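Local coordinates for protein decapping nuclease RAI1 (Scheffersomyces stipitis, PDB 5BTO) that removes the NAD cap from the 5' end of NAD-capped RNAs and uses a divalent metal cation as cofactor, at residues F32-D35 and E39-Y42; K258-L263 and V270-K275. All coordinates share one frame; numbering follows the deposited sequence.

Interaction 1. Residues F32-D35 and E39-Y42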
ATOM      1  N   PHE A  32       7.656 -13.352  33.608  1.00 18.25           N
ATOM      2  CA  PHE A  32       7.724 -14.771  33.927  1.00 17.92           C
ATOM      3  C   PHE A  32       9.034 -15.337  33.402  1.00 18.19           C
ATOM      4  O   PHE A  32       9.784 -14.630  32.729  1.00 18.57           O
ATOM      5  CB  PHE A  32       6.480 -15.544  33.438  1.00 16.45           C
ATOM      6  CG  PHE A  32       6.299 -15.587  31.932  1.00 18.32           C
ATOM      7  CD1 PHE A  32       5.704 -14.530  31.257  1.00 17.33           C
ATOM      8  CD2 PHE A  32       6.670 -16.713  31.209  1.00 19.41           C
ATOM      9  CE1 PHE A  32       5.508 -14.587  29.875  1.00 17.35           C
ATOM     10  CE2 PHE A  32       6.474 -16.781  29.827  1.00 20.68           C
ATOM     11  CZ  PHE A  32       5.892 -15.719  29.161  1.00 17.98           C
ATOM     12  N   ALA A  33       9.342 -16.581  33.742  1.00 18.16           N
ATOM     13  CA  ALA A  33      10.613 -17.149  33.314  1.00 18.08           C
ATOM     14  C   ALA A  33      10.494 -18.622  32.959  1.00 20.29           C
ATOM     15  O   ALA A  33       9.538 -19.290  33.338  1.00 22.95           O
ATOM     16  CB  ALA A  33      11.689 -16.938  34.402  1.00 18.89           C
ATOM     17  N   ARG A  34      11.463 -19.116  32.201  1.00 22.71           N
ATOM     18  CA  ARG A  34      11.620 -20.547  32.008  1.00 23.42           C
ATOM     19  C   ARG A  34      12.931 -20.920  32.699  1.00 24.12           C
ATOM     20  O   ARG A  34      13.948 -20.261  32.488  1.00 23.69           O
ATOM     21  CB  ARG A  34      11.664 -20.889  30.515  1.00 24.70           C
ATOM     22  CG  ARG A  34      11.679 -22.385  30.208  1.00 26.55           C
ATOM     23  CD  ARG A  34      11.535 -22.647  28.711  1.00 29.90           C
ATOM     24  NE  ARG A  34      12.749 -22.312  27.976  1.00 31.75           N
ATOM     25  CZ  ARG A  34      12.815 -22.174  26.654  1.00 33.51           C
ATOM     26  NH1 ARG A  34      11.728 -22.337  25.908  1.00 34.17           N
ATOM     27  NH2 ARG A  34      13.968 -21.866  26.078  1.00 35.17           N
ATOM     28  N   ASP A  35      12.906 -21.942  33.550  1.00 27.53           N
ATOM     29  CA  ASP A  35      14.105 -22.287  34.311  1.00 32.13           C
ATOM     30  C   ASP A  35      15.008 -23.267  33.570  1.00 35.42           C
ATOM     31  O   ASP A  35      14.735 -23.637  32.426  1.00 34.54           O
ATOM     32  CB  ASP A  35      13.779 -22.778  35.734  1.00 34.29           C
ATOM     33  CG  ASP A  35      13.052 -24.114  35.758  1.00 38.74           C
ATOM     34  OD1 ASP A  35      13.102 -24.862  34.758  1.00 40.06           O
ATOM     35  OD2 ASP A  35      12.438 -24.426  36.802  1.00 40.61           O
ATOM     36  N   GLU A  39      11.019 -25.606  33.028  1.00 37.35           N
ATOM     37  CA  GLU A  39       9.740 -25.348  33.682  1.00 36.52           C
ATOM     38  C   GLU A  39       9.479 -23.845  33.777  1.00 32.92           C
ATOM     39  O   GLU A  39      10.413 -23.049  33.887  1.00 32.99           O
ATOM     40  CB  GLU A  39       9.728 -25.969  35.079  1.00 38.79           C
ATOM     41  CG  GLU A  39       9.959 -27.476  35.095  1.00 42.62           C
ATOM     42  CD  GLU A  39       8.755 -28.267  34.612  1.00 45.89           C
ATOM     43  OE1 GLU A  39       7.637 -27.713  34.601  1.00 46.53           O
ATOM     44  OE2 GLU A  39       8.928 -29.449  34.249  1.00 47.97           O
ATOM     45  N   PHE A  40       8.209 -23.456  33.740  1.00 28.55           N
ATOM     46  CA  PHE A  40       7.859 -22.040  33.811  1.00 25.28           C
ATOM     47  C   PHE A  40       7.659 -21.548  35.242  1.00 25.69           C
ATOM     48  O   PHE A  40       7.141 -22.278  36.097  1.00 28.03           O
ATOM     49  CB  PHE A  40       6.637 -21.737  32.939  1.00 26.54           C
ATOM     50  CG  PHE A  40       6.927 -21.803  31.469  1.00 28.64           C
ATOM     51  CD1 PHE A  40       7.543 -20.742  30.827  1.00 29.85           C
ATOM     52  CD2 PHE A  40       6.613 -22.931  30.736  1.00 29.73           C
ATOM     53  CE1 PHE A  40       7.829 -20.799  29.479  1.00 29.99           C
ATOM     54  CE2 PHE A  40       6.894 -22.996  29.383  1.00 31.06           C
ATOM     55  CZ  PHE A  40       7.501 -21.929  28.754  1.00 30.95           C
ATOM     56  N   VAL A  41       8.095 -20.312  35.488  1.00 25.10           N
ATOM     57  CA  VAL A  41       8.010 -19.679  36.803  1.00 24.30           C
ATOM     58  C   VAL A  41       7.162 -18.417  36.688  1.00 22.36           C
ATOM     59  O   VAL A  41       7.419 -17.576  35.827  1.00 21.61           O
ATOM     60  CB  VAL A  41       9.404 -19.283  37.298  1.00 26.00           C
ATOM     61  CG1 VAL A  41       9.338 -18.744  38.724  1.00 27.06           C
ATOM     62  CG2 VAL A  41      10.352 -20.467  37.190  1.00 27.96           C
ATOM     63  N   TYR A  42       6.157 -18.282  37.555  1.00 21.92           N
ATOM     64  CA  TYR A  42       5.169 -17.204  37.431  1.00 20.50           C
ATOM     65  C   TYR A  42       5.101 -16.241  38.614  1.00 21.37           C
ATOM     66  O   TYR A  42       4.581 -15.131  38.478  1.00 20.64           O
ATOM     67  CB  TYR A  42       3.768 -17.780  37.167  1.00 20.63           C
ATOM     68  CG  TYR A  42       3.678 -18.554  35.872  1.00 21.05           C
ATOM     69  CD1 TYR A  42       3.668 -17.892  34.654  1.00 21.65           C
ATOM     70  CD2 TYR A  42       3.610 -19.944  35.867  1.00 22.47           C
ATOM     71  CE1 TYR A  42       3.595 -18.589  33.464  1.00 23.11           C
ATOM     72  CE2 TYR A  42       3.534 -20.656  34.674  1.00 23.17           C
ATOM     73  CZ  TYR A  42       3.527 -19.966  33.475  1.00 23.93           C
ATOM     74  OH  TYR A  42       3.456 -20.639  32.277  1.00 23.93           O
TER
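A chi1 of 67° sets the carboxylate of Asp35 between its own backbone N and carbonyl carbon, and this turns it back toward Glu39. Phe40 has its CG anti to the carbonyl carbon, chi1 -71°, which lays its ring over the side chain of Arg34. Asp35 OD1 accepts a bond from Glu39 N at 2.8 Å. The N-H comes from above the carboxylate plane, 46° out of it. Asp35 N in turn gives a bond of 2.7 Å to Glu39 O. OD1 also takes a weak bond from Asp37 N, inside the turn. Replacing Asp35 by an alanine removes OD1, and Glu39 N would probably lose its acceptor and the turn its inner tie. The two segments are the arms of a beta hairpin, strand 27-34 followed by the short edge strand 40-41. Ala33 and Val41 form the antiparallel hydrogen-bonded pair: Ala33 N reaches Val41 O at 3.0 Å and Val41 N reaches Ala33 O at 2.8 Å. Their side chains share one face of the sheet, where Val41 also meets helix 44-50. Arg34 and Phe40 are the next, non-hydrogen-bonded pair, on the other face. Arg34 CG lies 4.2 Å above the plane of the Phe40 ring, offset toward its rim, and Arg34 CB is 4.0 Å from Phe40 CE1. The guanidinium continues past the ring to Tyr214 O and Asn83 OD1. Phe32 runs alongside Phe40, with Phe40 CD1 at the edge of the Phe32 ring, 4.1 Å from Phe32 CD2. Tyr42 CD1 approaches Phe32 CB at 3.9 Å, and both side chains rest on helix 87-101 at Cys89.

Interaction 2. Residues K258-L263 and V270-K275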
ATOM      1  N   LYS A 258      24.351  -8.929  22.549  1.00 16.05           N
ATOM      2  CA  LYS A 258      24.435  -9.550  21.231  1.00 18.27           C
ATOM      3  C   LYS A 258      25.886  -9.748  20.838  1.00 20.38           C
ATOM      4  O   LYS A 258      26.778  -9.123  21.417  1.00 19.11           O
ATOM      5  CB  LYS A 258      23.769  -8.654  20.181  1.00 20.74           C
ATOM      6  CG  LYS A 258      22.344  -8.266  20.465  1.00 25.64           C
ATOM      7  CD  LYS A 258      21.399  -9.419  20.235  1.00 30.04           C
ATOM      8  CE  LYS A 258      19.961  -8.907  20.110  1.00 34.64           C
ATOM      9  NZ  LYS A 258      18.946  -9.990  20.267  1.00 38.13           N
ATOM     10  N   THR A 259      26.113 -10.590  19.833  1.00 22.94           N
ATOM     11  CA  THR A 259      27.451 -10.790  19.284  1.00 25.78           C
ATOM     12  C   THR A 259      27.434 -10.737  17.765  1.00 24.48           C
ATOM     13  O   THR A 259      26.403 -10.975  17.133  1.00 25.75           O
ATOM     14  CB  THR A 259      28.035 -12.156  19.676  1.00 31.53           C
ATOM     15  OG1 THR A 259      27.285 -13.196  19.033  1.00 33.58           O
ATOM     16  CG2 THR A 259      28.005 -12.349  21.181  1.00 33.80           C
ATOM     17  N   THR A 260      28.590 -10.445  17.182  1.00 25.39           N
ATOM     18  CA  THR A 260      28.728 -10.444  15.738  1.00 25.50           C
ATOM     19  C   THR A 260      30.216 -10.524  15.411  1.00 22.64           C
ATOM     20  O   THR A 260      31.055 -10.355  16.296  1.00 22.67           O
ATOM     21  CB  THR A 260      28.093  -9.178  15.120  1.00 28.02           C
ATOM     22  OG1 THR A 260      27.929  -9.347  13.702  1.00 30.11           O
ATOM     23  CG2 THR A 260      28.949  -7.951  15.410  1.00 28.29           C
ATOM     24  N   ARG A 261      30.548 -10.797  14.152  1.00 23.78           N
ATOM     25  CA  ARG A 261      31.947 -10.876  13.752  1.00 24.92           C
ATOM     26  C   ARG A 261      32.564  -9.480  13.715  1.00 23.79           C
ATOM     27  O   ARG A 261      31.876  -8.502  13.416  1.00 22.63           O
ATOM     28  CB  ARG A 261      32.066 -11.554  12.382  1.00 24.86           C
ATOM     29  CG  ARG A 261      33.493 -11.733  11.886  1.00 28.85           C
ATOM     30  CD  ARG A 261      33.554 -12.634  10.668  1.00 30.29           C
ATOM     31  NE  ARG A 261      34.922 -12.755  10.170  1.00 35.02           N
ATOM     32  CZ  ARG A 261      35.295 -13.598   9.211  1.00 39.07           C
ATOM     33  NH1 ARG A 261      34.403 -14.406   8.653  1.00 40.93           N
ATOM     34  NH2 ARG A 261      36.562 -13.638   8.814  1.00 40.47           N
ATOM     35  N   ILE A 262      33.853  -9.386  14.036  1.00 22.80           N
ATOM     36  CA  ILE A 262      34.578  -8.126  13.907  1.00 23.28           C
ATOM     37  C   ILE A 262      34.405  -7.532  12.516  1.00 23.65           C
ATOM     38  O   ILE A 262      34.229  -8.262  11.540  1.00 25.63           O
ATOM     39  CB  ILE A 262      36.087  -8.286  14.200  1.00 23.69           C
ATOM     40  CG1 ILE A 262      36.687  -9.413  13.365  1.00 24.60           C
ATOM     41  CG2 ILE A 262      36.315  -8.560  15.680  1.00 25.18           C
ATOM     42  CD1 ILE A 262      38.196  -9.592  13.598  1.00 27.08           C
ATOM     43  N   LEU A 263      34.449  -6.204  12.446  1.00 21.37           N
ATOM     44  CA  LEU A 263      34.159  -5.469  11.223  1.00 23.29           C
ATOM     45  C   LEU A 263      35.427  -5.270  10.403  1.00 23.88           C
ATOM     46  O   LEU A 263      35.981  -4.178  10.355  1.00 28.42           O
ATOM     47  CB  LEU A 263      33.541  -4.113  11.562  1.00 25.45           C
ATOM     48  CG  LEU A 263      32.297  -4.140  12.451  1.00 27.24           C
ATOM     49  CD1 LEU A 263      31.733  -2.730  12.657  1.00 28.56           C
ATOM     50  CD2 LEU A 263      31.241  -5.049  11.841  1.00 24.99           C
ATOM     51  N   VAL A 270      28.162  -4.518   6.254  1.00 21.66           N
ATOM     52  CA  VAL A 270      26.836  -4.834   5.709  1.00 25.88           C
ATOM     53  C   VAL A 270      26.083  -5.827   6.582  1.00 25.20           C
ATOM     54  O   VAL A 270      24.905  -5.605   6.934  1.00 26.53           O
ATOM     55  CB  VAL A 270      26.949  -5.416   4.293  1.00 31.05           C
ATOM     56  CG1 VAL A 270      25.643  -6.104   3.884  1.00 33.62           C
ATOM     57  CG2 VAL A 270      27.317  -4.321   3.323  1.00 32.20           C
ATOM     58  N   ASN A 271      26.755  -6.926   6.919  1.00 25.48           N
ATOM     59  CA  ASN A 271      26.157  -7.966   7.744  1.00 27.46           C
ATOM     60  C   ASN A 271      25.739  -7.369   9.074  1.00 25.22           C
ATOM     61  O   ASN A 271      24.641  -7.628   9.569  1.00 27.76           O
ATOM     62  CB  ASN A 271      27.133  -9.123   8.000  1.00 27.69           C
ATOM     63  CG  ASN A 271      27.414  -9.958   6.758  1.00 29.92           C
ATOM     64  OD1 ASN A 271      26.641  -9.953   5.804  1.00 29.74           O
ATOM     65  ND2 ASN A 271      28.530 -10.692   6.777  1.00 31.20           N
ATOM     66  N   PHE A 272      26.619  -6.559   9.654  1.00 19.71           N
ATOM     67  CA  PHE A 272      26.342  -6.005  10.966  1.00 16.24           C
ATOM     68  C   PHE A 272      25.126  -5.089  10.935  1.00 15.18           C
ATOM     69  O   PHE A 272      24.288  -5.109  11.851  1.00 17.15           O
ATOM     70  CB  PHE A 272      27.559  -5.245  11.496  1.00 14.80           C
ATOM     71  CG  PHE A 272      27.359  -4.650  12.862  1.00 15.65           C
ATOM     72  CD1 PHE A 272      26.769  -5.389  13.874  1.00 16.37           C
ATOM     73  CD2 PHE A 272      27.760  -3.358  13.131  1.00 15.70           C
ATOM     74  CE1 PHE A 272      26.577  -4.837  15.135  1.00 17.12           C
ATOM     75  CE2 PHE A 272      27.580  -2.802  14.398  1.00 16.51           C
ATOM     76  CZ  PHE A 272      26.987  -3.547  15.398  1.00 17.03           C
ATOM     77  N   GLU A 273      25.026  -4.274   9.888  1.00 16.53           N
ATOM     78  CA  GLU A 273      23.938  -3.307   9.835  1.00 18.53           C
ATOM     79  C   GLU A 273      22.571  -3.974   9.870  1.00 18.07           C
ATOM     80  O   GLU A 273      21.655  -3.474  10.532  1.00 18.04           O
ATOM     81  CB  GLU A 273      24.041  -2.389   8.619  1.00 19.92           C
ATOM     82  CG  GLU A 273      23.020  -1.262   8.678  1.00 21.21           C
ATOM     83  CD  GLU A 273      22.951  -0.478   7.400  1.00 25.37           C
ATOM     84  OE1 GLU A 273      22.359  -0.994   6.428  1.00 27.19           O
ATOM     85  OE2 GLU A 273      23.484   0.648   7.374  1.00 26.75           O
ATOM     86  N   LYS A 274      22.431  -5.092   9.158  1.00 18.01           N
ATOM     87  CA  LYS A 274      21.182  -5.849   9.171  1.00 19.37           C
ATOM     88  C   LYS A 274      20.840  -6.291  10.590  1.00 17.01           C
ATOM     89  O   LYS A 274      19.684  -6.211  11.014  1.00 16.26           O
ATOM     90  CB  LYS A 274      21.267  -7.082   8.261  1.00 23.74           C
ATOM     91  CG  LYS A 274      21.414  -6.765   6.790  1.00 30.37           C
ATOM     92  CD  LYS A 274      21.530  -8.046   5.969  1.00 34.10           C
ATOM     93  CE  LYS A 274      20.454  -9.056   6.362  1.00 39.67           C
ATOM     94  NZ  LYS A 274      19.082  -8.474   6.293  1.00 44.00           N
ATOM     95  N   LYS A 275      21.854  -6.756  11.317  1.00 15.29           N
ATOM     96  CA  LYS A 275      21.650  -7.253  12.675  1.00 16.45           C
ATOM     97  C   LYS A 275      21.338  -6.097  13.610  1.00 15.54           C
ATOM     98  O   LYS A 275      20.470  -6.198  14.480  1.00 15.73           O
ATOM     99  CB  LYS A 275      22.895  -7.998  13.178  1.00 20.14           C
ATOM    100  CG  LYS A 275      23.214  -9.295  12.433  1.00 24.03           C
ATOM    101  CD  LYS A 275      24.491  -9.939  12.981  1.00 28.30           C
ATOM    102  CE  LYS A 275      24.926 -11.132  12.146  1.00 31.48           C
ATOM    103  NZ  LYS A 275      26.166 -11.741  12.699  1.00 33.55           N
TER
HETATM  104  O   HOH W   1      25.427 -12.650  15.053  1.00 47.00           O
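Phe272 lies against two side chains of segment 258-263, Thr260 and Leu263, both on the same side of its ring plane. The methyl CG2 of Thr260 meets the CD1 side of the ring, 3.7 Å from Phe272 CD1. Leu263, at the end of the segment, adds the second apolar contact. Its CD2 packs on Phe272 CB at 3.7 Å, and its CD1 approaches Phe272 CD2 at 4.1 Å. Phe272 CG is anti to its backbone N, chi1 -179°, which carries the ring off the helix toward the strand. There Tyr293 and Phe295 of strand 290-296 each make an edge-to-face contact with it. The segments belong to a beta-alpha-beta unit: strand 254-261, helix 266-286 and strand 290-296. The contact joins the end of the first strand to the early turns of the helix. Thr260 turns its two branches to different partners. OG1 sits anti to the backbone N, chi1 -165°, and accepts a hydrogen bond of 3.1 Å from Lys275 NZ. The long side chain of Lys275 reaches from the helix to the strand. A water accepts a second bond from Lys275 NZ at 2.6 Å and donates to Thr259 O at 2.8 Å. The ammonium is thus tied to the strand twice, once directly and once through water. Lys258, a substrate-binding residue on the same strand, instead directs its NZ to Glu256 and Gln282. Both acceptors of Lys275 NZ described here are neutral oxygens, which probably solvate its charge without neutralising it.

Interaction 1 and interaction 2 do not touch. Their centres are about 31 Å apart and their nearest atoms about 14 Å. Interaction 1 is a hairpin at an edge of the larger sheet. Interaction 2 joins strand 254-261 of the other sheet to helix 266-286. Both lie near residues of the active site. In interaction 1 the Phe32 side chain is about 4 Å from that of substrate-binding Tyr114, and the Arg34 side chain about 7 Å from that of Glu235. In interaction 2 the Lys275 side chain is about 8 Å from that of Gln282 and about 11 Å from that of metal-binding Glu256. The strand of interaction 2 also carries Lys258, which itself makes no contact with 270-275.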